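Local structure of hypothetical protein Atu2144 (Agrobacterium tumefaciens, 2ODF) at residues P93-M99 against R119-T123; I138-Q142 against P216-L220; V167-H173 against L192-D198. The protein is of unknown function but belongs to the N-formylglutamate amidohydrolase family, whose members are zinc-dependent hydrolases, so it probably hydrolyses an amide bond. All coordinates share one frame. Residue numbers count along the deposited sequence, not the author numbering.

Contact 1: residues P93-M99 against R119-T123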
loop_
_atom_site.group_PDB
_atom_site.type_symbol
_atom_site.label_atom_id
_atom_site.label_comp_id
_atom_site.label_asym_id
_atom_site.label_seq_id
_atom_site.Cartn_x
_atom_site.Cartn_y
_atom_site.Cartn_z
ATOM N N PRO A 93 4.156 4.904 -0.807
ATOM C CA PRO A 93 3.200 5.591 0.025
ATOM C C PRO A 93 3.798 6.350 1.212
ATOM O O PRO A 93 3.130 7.232 1.731
ATOM C CB PRO A 93 2.240 4.480 0.477
ATOM C CG PRO A 93 2.890 3.241 0.233
ATOM C CD PRO A 93 3.917 3.452 -0.842
ATOM N N GLU A 94 5.041 6.032 1.583
ATOM C CA GLU A 94 5.811 6.746 2.610
ATOM C C GLU A 94 6.268 8.136 2.133
ATOM O O GLU A 94 6.514 9.022 2.951
ATOM C CB GLU A 94 7.016 5.886 3.108
ATOM C CG GLU A 94 7.593 4.716 2.133
ATOM C CD GLU A 94 6.699 3.449 1.967
ATOM O OE1 GLU A 94 5.908 3.496 1.036
ATOM O OE2 GLU A 94 6.762 2.383 2.687
ATOM N N SER A 95 6.377 8.346 0.819
ATOM C CA SER A 95 6.841 9.635 0.295
ATOM C C SER A 95 5.763 10.715 0.359
ATOM O O SER A 95 4.614 10.451 0.022
ATOM C CB SER A 95 7.264 9.480 -1.174
ATOM O OG SER A 95 7.502 10.753 -1.765
ATOM N N PRO A 96 6.137 11.954 0.747
ATOM C CA PRO A 96 5.170 13.053 0.680
ATOM C C PRO A 96 4.669 13.358 -0.718
ATOM O O PRO A 96 3.616 13.977 -0.874
ATOM C CB PRO A 96 5.963 14.255 1.213
ATOM C CG PRO A 96 7.022 13.701 2.003
ATOM C CD PRO A 96 7.408 12.402 1.342
ATOM N N SER A 97 5.417 12.955 -1.741
ATOM C CA SER A 97 5.001 13.218 -3.116
ATOM C C SER A 97 3.988 12.193 -3.606
ATOM O O SER A 97 3.433 12.378 -4.659
ATOM C CB SER A 97 6.205 13.254 -4.071
ATOM O OG SER A 97 6.926 14.448 -3.845
ATOM N N ALA A 98 3.727 11.122 -2.865
ATOM C CA ALA A 98 2.764 10.111 -3.340
ATOM C C ALA A 98 1.346 10.681 -3.490
ATOM O O ALA A 98 0.595 10.322 -4.419
ATOM C CB ALA A 98 2.752 8.878 -2.410
ATOM N N MET A 99 1.002 11.518 -2.538
ATOM C CA MET A 99 -0.270 12.163 -2.465
ATOM C C MET A 99 0.018 13.600 -2.146
ATOM O O MET A 99 0.047 13.961 -1.029
ATOM C CB MET A 99 -1.161 11.516 -1.416
ATOM C CG MET A 99 -1.426 10.061 -1.672
ATOM S SD MET A 99 -2.312 9.085 -0.426
ATOM C CE MET A 99 -1.275 7.764 -0.267
ATOM N N ARG A 119 -5.626 7.533 2.734
ATOM C CA ARG A 119 -4.338 7.042 2.282
ATOM C C ARG A 119 -4.410 5.561 1.928
ATOM O O ARG A 119 -3.885 5.141 0.896
ATOM C CB ARG A 119 -3.262 7.252 3.333
ATOM C CG ARG A 119 -2.961 8.758 3.605
ATOM C CD ARG A 119 -1.709 8.942 4.458
ATOM N NE ARG A 119 -0.521 8.684 3.662
ATOM C CZ ARG A 119 0.052 9.568 2.849
ATOM N NH1 ARG A 119 -0.426 10.799 2.714
ATOM N NH2 ARG A 119 1.117 9.213 2.166
ATOM N N PHE A 120 -5.086 4.780 2.754
ATOM C CA PHE A 120 -5.221 3.373 2.464
ATOM C C PHE A 120 -6.048 3.202 1.169
ATOM O O PHE A 120 -5.671 2.435 0.323
ATOM C CB PHE A 120 -5.833 2.562 3.616
ATOM C CG PHE A 120 -5.986 1.140 3.266
ATOM C CD1 PHE A 120 -4.895 0.297 3.278
ATOM C CD2 PHE A 120 -7.161 0.678 2.734
ATOM C CE1 PHE A 120 -5.021 -1.007 2.884
ATOM C CE2 PHE A 120 -7.280 -0.607 2.326
ATOM C CZ PHE A 120 -6.202 -1.451 2.392
ATOM N N ALA A 121 -7.165 3.916 1.061
ATOM C CA ALA A 121 -8.062 3.815 -0.083
ATOM C C ALA A 121 -7.303 4.020 -1.398
ATOM O O ALA A 121 -7.395 3.192 -2.323
ATOM C CB ALA A 121 -9.227 4.836 0.052
ATOM N N ARG A 122 -6.511 5.094 -1.460
ATOM C CA ARG A 122 -5.760 5.415 -2.681
ATOM C C ARG A 122 -4.656 4.419 -2.943
ATOM O O ARG A 122 -4.434 4.023 -4.062
ATOM C CB ARG A 122 -5.168 6.806 -2.562
ATOM C CG ARG A 122 -6.228 7.871 -2.413
ATOM C CD ARG A 122 -5.585 9.195 -2.405
ATOM N NE ARG A 122 -6.507 10.288 -2.126
ATOM C CZ ARG A 122 -6.236 11.570 -2.356
ATOM N NH1 ARG A 122 -5.089 11.924 -2.932
ATOM N NH2 ARG A 122 -7.120 12.503 -2.013
ATOM N N THR A 123 -3.943 4.029 -1.893
ATOM C CA THR A 123 -2.875 3.053 -2.014
ATOM C C THR A 123 -3.380 1.707 -2.552
ATOM O O THR A 123 -2.751 1.081 -3.415
ATOM C CB THR A 123 -2.158 2.853 -0.643
ATOM O OG1 THR A 123 -1.633 4.105 -0.156
ATOM C CG2 THR A 123 -1.054 1.866 -0.765
HETATM O O HOH W 1 2.158 11.205 0.355
HETATM O O HOH W 2 0.150 13.506 1.434
#
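A turn-bearing loop packs on the side of the long helix 116-143, close to the interface with the second subunit. The loop residues S95-A98 form a type I beta turn, closed by A98 N to S95 O at 3.1 Å. Within it, S95 OG accepts from S97 N at 3.0 Å, an ST turn. The main link to the helix is R119. Its guanidinium reaches out to the loop backbone, and NH2 donates to P93 O at 2.9 Å. Two waters widen this grip. Water 1 joins R119 NH2 to S95 O and M99 N. Water 2 joins R119 NH1 to M99 O. R119 thus links to three loop carbonyls, P93 O directly and S95 O and M99 O through water. M99 provides the apolar part. Its CE lies over one face of the R119 guanidinium, 3.7 Å from NH2, and its SD is 3.8 Å from R122 CD. R122 turns its charged end elsewhere, to a salt bridge with E118. P93 packs on P93 of the second subunit, and E94 pairs through OE2 with R119 NE of the second subunit in an intersubunit salt bridge. The contact therefore ties the loop to the helix right beside the dimer contact. T123 also takes part: its OG1 bonds back to R119 O at 2.7 Å, and the same OG1 lies 3.7 Å from M99 CE and 3.9 Å from P93 CB.

Contact 2: residues I138-Q142 against P216-L220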
loop_
_atom_site.group_PDB
_atom_site.type_symbol
_atom_site.label_atom_id
_atom_site.label_comp_id
_atom_site.label_asym_id
_atom_site.label_seq_id
_atom_site.Cartn_x
_atom_site.Cartn_y
_atom_site.Cartn_z
ATOM N N ILE A 138 5.877 -9.132 -15.805
ATOM C CA ILE A 138 7.305 -9.470 -15.750
ATOM C C ILE A 138 7.546 -10.929 -15.307
ATOM O O ILE A 138 8.351 -11.637 -15.941
ATOM C CB ILE A 138 8.085 -8.498 -14.901
ATOM C CG1 ILE A 138 8.115 -7.125 -15.572
ATOM C CG2 ILE A 138 9.551 -9.032 -14.637
ATOM C CD1 ILE A 138 8.728 -6.016 -14.691
ATOM N N ALA A 139 6.850 -11.385 -14.259
ATOM C CA ALA A 139 6.986 -12.765 -13.800
ATOM C C ALA A 139 6.616 -13.739 -14.930
ATOM O O ALA A 139 7.292 -14.726 -15.168
ATOM C CB ALA A 139 6.110 -13.011 -12.583
ATOM N N GLU A 140 5.543 -13.435 -15.637
ATOM C CA GLU A 140 5.073 -14.287 -16.694
ATOM C C GLU A 140 6.124 -14.356 -17.826
ATOM O O GLU A 140 6.495 -15.450 -18.292
ATOM C CB GLU A 140 3.733 -13.763 -17.187
ATOM C CG GLU A 140 3.008 -14.697 -18.069
ATOM C CD GLU A 140 1.643 -14.171 -18.456
ATOM O OE1 GLU A 140 1.558 -13.013 -18.975
ATOM O OE2 GLU A 140 0.662 -14.931 -18.235
ATOM N N ARG A 141 6.617 -13.198 -18.251
ATOM C CA ARG A 141 7.693 -13.153 -19.267
ATOM C C ARG A 141 8.904 -14.006 -18.831
ATOM O O ARG A 141 9.482 -14.786 -19.611
ATOM C CB ARG A 141 8.113 -11.703 -19.527
ATOM C CG ARG A 141 7.074 -10.804 -20.209
ATOM C CD ARG A 141 6.711 -11.220 -21.613
ATOM N NE ARG A 141 5.433 -10.626 -22.047
ATOM C CZ ARG A 141 5.284 -9.385 -22.495
ATOM N NH1 ARG A 141 6.319 -8.570 -22.578
ATOM N NH2 ARG A 141 4.088 -8.943 -22.861
ATOM N N GLN A 142 9.289 -13.882 -17.572
ATOM C CA GLN A 142 10.470 -14.589 -17.106
ATOM C C GLN A 142 10.245 -16.098 -17.108
ATOM O O GLN A 142 11.173 -16.874 -17.399
ATOM C CB GLN A 142 10.921 -14.080 -15.743
ATOM C CG GLN A 142 11.212 -12.573 -15.778
ATOM C CD GLN A 142 12.376 -12.119 -14.941
ATOM O OE1 GLN A 142 12.181 -11.514 -13.890
ATOM N NE2 GLN A 142 13.604 -12.362 -15.424
ATOM N N PRO A 216 15.506 -5.390 -9.033
ATOM C CA PRO A 216 15.506 -6.647 -8.271
ATOM C C PRO A 216 15.674 -7.888 -9.125
ATOM O O PRO A 216 16.051 -8.920 -8.596
ATOM C CB PRO A 216 14.140 -6.641 -7.543
ATOM C CG PRO A 216 13.597 -5.258 -7.697
ATOM C CD PRO A 216 14.213 -4.695 -8.941
ATOM N N ASP A 217 15.429 -7.788 -10.441
ATOM C CA ASP A 217 15.564 -8.910 -11.331
ATOM C C ASP A 217 16.698 -8.732 -12.356
ATOM O O ASP A 217 16.803 -9.518 -13.268
ATOM C CB ASP A 217 14.224 -9.174 -12.055
ATOM C CG ASP A 217 13.248 -10.037 -11.223
ATOM O OD1 ASP A 217 13.687 -10.956 -10.488
ATOM O OD2 ASP A 217 12.034 -9.832 -11.333
ATOM N N GLY A 218 17.514 -7.690 -12.224
ATOM C CA GLY A 218 18.675 -7.490 -13.102
ATOM C C GLY A 218 18.354 -7.122 -14.534
ATOM O O GLY A 218 19.160 -7.324 -15.456
ATOM N N LEU A 219 17.159 -6.564 -14.728
ATOM C CA LEU A 219 16.641 -6.306 -16.051
ATOM C C LEU A 219 17.180 -4.982 -16.593
ATOM O O LEU A 219 17.308 -3.996 -15.849
ATOM C CB LEU A 219 15.102 -6.221 -15.986
ATOM C CG LEU A 219 14.315 -7.383 -15.409
ATOM C CD1 LEU A 219 12.792 -7.084 -15.393
ATOM C CD2 LEU A 219 14.587 -8.677 -16.142
ATOM N N LEU A 220 17.475 -4.962 -17.891
ATOM C CA LEU A 220 17.819 -3.725 -18.552
ATOM C C LEU A 220 16.645 -2.768 -18.372
ATOM O O LEU A 220 15.467 -3.171 -18.381
ATOM C CB LEU A 220 18.094 -3.953 -20.044
ATOM C CG LEU A 220 19.343 -4.751 -20.463
ATOM C CD1 LEU A 220 19.347 -5.095 -21.966
ATOM C CD2 LEU A 220 20.613 -3.991 -20.094
#
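Here the last turns of helix 116-143 meet the loop that leads into strand 220-227 of the large mixed sheet. It is a helix-to-loop contact at the margin of an alpha/beta fold. The backbones stay well apart: the nearest CA atoms, of I138 and D217, are 9.4 Å from each other. Side chains bridge the gap. I138 and Q142 stand one helical turn apart, with Q142 N bonded to I138 O at 2.9 Å, so both point toward the loop. I138 is in the mt rotamer, which sends CG2 toward the loop. L219 is also mt, and its two methyls reach back to the helix. L219 CD1 meets I138 CG2 at 3.9 Å, the apolar core of the contact. L219 also packs on V148 and V150, so this leucine lies between helix and sheet. Q142 has chi1 in m but chi2 off the usual wells at -143°, and its side chain points toward the loop beside the I138-L219 pair. D217 has chi1 at -84°, which brings its carboxylate round toward the helix. G218 follows with a positive phi of 70°, and the chain then turns inward to L219. The loop also meets the second subunit, where P216 packs on A117 of that chain. D217 OD2 lies 4.2 Å from I138 CG2.

Contact 3: residues V167-H173 against L192-D198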
loop_
_atom_site.group_PDB
_atom_site.type_symbol
_atom_site.label_atom_id
_atom_site.label_comp_id
_atom_site.label_asym_id
_atom_site.label_seq_id
_atom_site.Cartn_x
_atom_site.Cartn_y
_atom_site.Cartn_z
ATOM N N VAL A 167 17.330 21.036 -21.699
ATOM C CA VAL A 167 17.324 19.572 -21.927
ATOM C C VAL A 167 16.028 19.181 -22.615
ATOM O O VAL A 167 14.941 19.693 -22.277
ATOM C CB VAL A 167 17.561 18.714 -20.639
ATOM C CG1 VAL A 167 16.506 19.013 -19.526
ATOM C CG2 VAL A 167 17.606 17.230 -20.981
ATOM N N GLU A 168 16.154 18.314 -23.623
ATOM C CA GLU A 168 15.021 17.947 -24.458
ATOM C C GLU A 168 14.587 16.511 -24.180
ATOM O O GLU A 168 13.412 16.241 -24.040
ATOM C CB GLU A 168 15.332 18.176 -25.941
ATOM C CG GLU A 168 15.290 19.644 -26.283
ATOM C CD GLU A 168 15.764 19.956 -27.722
ATOM O OE1 GLU A 168 16.719 19.325 -28.183
ATOM O OE2 GLU A 168 15.163 20.862 -28.355
ATOM N N ILE A 169 15.573 15.630 -24.082
ATOM C CA ILE A 169 15.382 14.246 -23.718
ATOM C C ILE A 169 16.313 13.966 -22.546
ATOM O O ILE A 169 17.529 14.110 -22.665
ATOM C CB ILE A 169 15.748 13.286 -24.870
ATOM C CG1 ILE A 169 14.941 13.580 -26.120
ATOM C CG2 ILE A 169 15.560 11.789 -24.449
ATOM C CD1 ILE A 169 13.499 13.097 -26.096
ATOM N N GLY A 170 15.737 13.516 -21.421
ATOM C CA GLY A 170 16.510 12.939 -20.342
ATOM C C GLY A 170 16.516 11.419 -20.385
ATOM O O GLY A 170 15.472 10.785 -20.615
ATOM N N ILE A 171 17.701 10.853 -20.177
ATOM C CA ILE A 171 17.923 9.415 -20.103
ATOM C C ILE A 171 18.197 9.132 -18.615
ATOM O O ILE A 171 19.275 9.406 -18.090
ATOM C CB ILE A 171 19.093 8.945 -21.024
ATOM C CG1 ILE A 171 18.832 9.356 -22.475
ATOM C CG2 ILE A 171 19.340 7.409 -20.873
ATOM C CD1 ILE A 171 17.597 8.707 -23.123
ATOM N N LEU A 172 17.195 8.600 -17.933
ATOM C CA LEU A 172 17.262 8.437 -16.481
ATOM C C LEU A 172 17.518 6.984 -16.087
ATOM O O LEU A 172 17.061 6.036 -16.745
ATOM C CB LEU A 172 15.993 8.959 -15.828
ATOM C CG LEU A 172 15.945 10.468 -15.565
ATOM C CD1 LEU A 172 16.172 11.272 -16.827
ATOM C CD2 LEU A 172 14.616 10.799 -14.969
ATOM N N HIS A 173 18.265 6.801 -15.011
ATOM C CA HIS A 173 18.591 5.460 -14.563
ATOM C C HIS A 173 18.954 5.502 -13.100
ATOM O O HIS A 173 19.257 6.561 -12.571
ATOM C CB HIS A 173 19.729 4.880 -15.403
ATOM C CG HIS A 173 21.022 5.617 -15.255
ATOM N ND1 HIS A 173 21.911 5.354 -14.235
ATOM C CD2 HIS A 173 21.580 6.602 -15.999
ATOM C CE1 HIS A 173 22.954 6.157 -14.344
ATOM N NE2 HIS A 173 22.782 6.916 -15.416
ATOM N N LEU A 192 18.775 16.620 -30.929
ATOM C CA LEU A 192 18.165 16.906 -29.638
ATOM C C LEU A 192 19.231 17.022 -28.574
ATOM O O LEU A 192 20.261 16.369 -28.678
ATOM C CB LEU A 192 17.176 15.789 -29.273
ATOM C CG LEU A 192 15.960 15.717 -30.193
ATOM C CD1 LEU A 192 15.141 14.446 -30.036
ATOM C CD2 LEU A 192 15.091 16.949 -29.968
ATOM N N THR A 193 18.982 17.857 -27.569
ATOM C CA THR A 193 19.770 17.926 -26.344
ATOM C C THR A 193 19.332 16.791 -25.427
ATOM O O THR A 193 18.208 16.793 -24.894
ATOM C CB THR A 193 19.575 19.265 -25.636
ATOM O OG1 THR A 193 19.906 20.300 -26.550
ATOM C CG2 THR A 193 20.462 19.398 -24.380
ATOM N N VAL A 194 20.242 15.837 -25.275
ATOM C CA VAL A 194 19.999 14.567 -24.597
ATOM C C VAL A 194 20.967 14.475 -23.441
ATOM O O VAL A 194 22.169 14.634 -23.628
ATOM C CB VAL A 194 20.226 13.374 -25.529
ATOM C CG1 VAL A 194 19.953 12.037 -24.789
ATOM C CG2 VAL A 194 19.381 13.484 -26.771
ATOM N N ARG A 195 20.457 14.275 -22.227
ATOM C CA ARG A 195 21.300 14.320 -21.044
ATOM C C ARG A 195 20.935 13.235 -20.040
ATOM O O ARG A 195 19.789 12.811 -19.971
ATOM C CB ARG A 195 21.161 15.671 -20.357
ATOM C CG ARG A 195 21.487 16.885 -21.229
ATOM C CD ARG A 195 22.788 17.471 -20.878
ATOM N NE ARG A 195 23.099 18.705 -21.617
ATOM C CZ ARG A 195 23.537 18.755 -22.877
ATOM N NH1 ARG A 195 23.732 17.641 -23.596
ATOM N NH2 ARG A 195 23.802 19.938 -23.424
ATOM N N ARG A 196 21.939 12.801 -19.285
ATOM C CA ARG A 196 21.812 11.760 -18.290
ATOM C C ARG A 196 21.215 12.362 -17.022
ATOM O O ARG A 196 21.702 13.395 -16.520
ATOM C CB ARG A 196 23.195 11.216 -17.942
ATOM C CG ARG A 196 23.218 10.108 -16.920
ATOM C CD ARG A 196 24.641 9.874 -16.412
ATOM N NE ARG A 196 25.496 9.457 -17.514
ATOM C CZ ARG A 196 25.571 8.219 -17.986
ATOM N NH1 ARG A 196 24.863 7.242 -17.442
ATOM N NH2 ARG A 196 26.368 7.953 -19.002
ATOM N N ASN A 197 20.197 11.698 -16.499
ATOM C CA ASN A 197 19.556 12.084 -15.246
ATOM C C ASN A 197 19.339 13.583 -15.143
ATOM O O ASN A 197 19.742 14.221 -14.174
ATOM C CB ASN A 197 20.353 11.556 -14.050
ATOM C CG ASN A 197 20.221 10.062 -13.901
ATOM O OD1 ASN A 197 21.181 9.348 -13.639
ATOM N ND2 ASN A 197 19.049 9.581 -14.114
ATOM N N ASP A 198 18.638 14.106 -16.139
ATOM C CA ASP A 198 18.357 15.512 -16.263
ATOM C C ASP A 198 17.069 15.550 -17.064
ATOM O O ASP A 198 17.047 15.021 -18.162
ATOM C CB ASP A 198 19.504 16.141 -17.063
ATOM C CG ASP A 198 19.542 17.656 -17.006
ATOM O OD1 ASP A 198 18.557 18.312 -16.626
ATOM O OD2 ASP A 198 20.586 18.190 -17.413
HETATM O O HOH W 3 19.636 20.680 -29.450
#
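I169, I171 and V194 form the apolar centre on one face of the sheet, and L192 adds to it from the loop before strand 194-196. I171 CG1 meets V194 CG1 at 3.7 Å, I169 CG1 meets L192 CD1 at 4.0 Å, and I169 CB lies 4.1 Å from V194 CG2. Helix 178-186 packs on I171, and helix 234-256 on L192. The strands 169-172 and 194-196 run parallel at 26°, their axes 4.7 Å apart, as neighbours in a beta-alpha-beta unit. The ladder runs from I169 N to T193 O (3.0 Å), R195 N to I169 O (3.0 Å), I171 N to R195 O (2.9 Å) and N197 N to I171 O (2.9 Å). On the other face, G170 leaves room for the backbone of D198: its CA is 3.1 Å from D198 O, where a CB would clash. At one end, E168 OE1 takes T193 N at 2.8 Å, while E168 N gives to T193 O at 2.9 Å. At the other end, N197 ND2 makes a weak bond of 3.4 Å to H173 O. R196 salt-bridges D181 on helix 178-186. Backbone bonds thus fix the register of this outermost strand, while the glutamate and arginine extend the polar links beyond the ladder.

In the fold
Contact 1 is mostly buried. Contacts 2 and 3 are partly buried, each with a buried apolar part and an exposed margin. Contacts 1 and 2 share helix 116-143, one near its start and one near its end, with centres 26 Å apart. Contact 3 is nested in the chain between the segments of contact 2, and their nearest atoms are about 9 Å apart. Strand 220-227, which contact 2 leads into, lies beside strand 169-172 of contact 3 in the sheet. The chemistry follows the place. Contact 1 relies on an arginine and water, contact 2 on side chains alone, and contact 3 on a backbone ladder. The second subunit reaches contacts 1 and 2 but not 3.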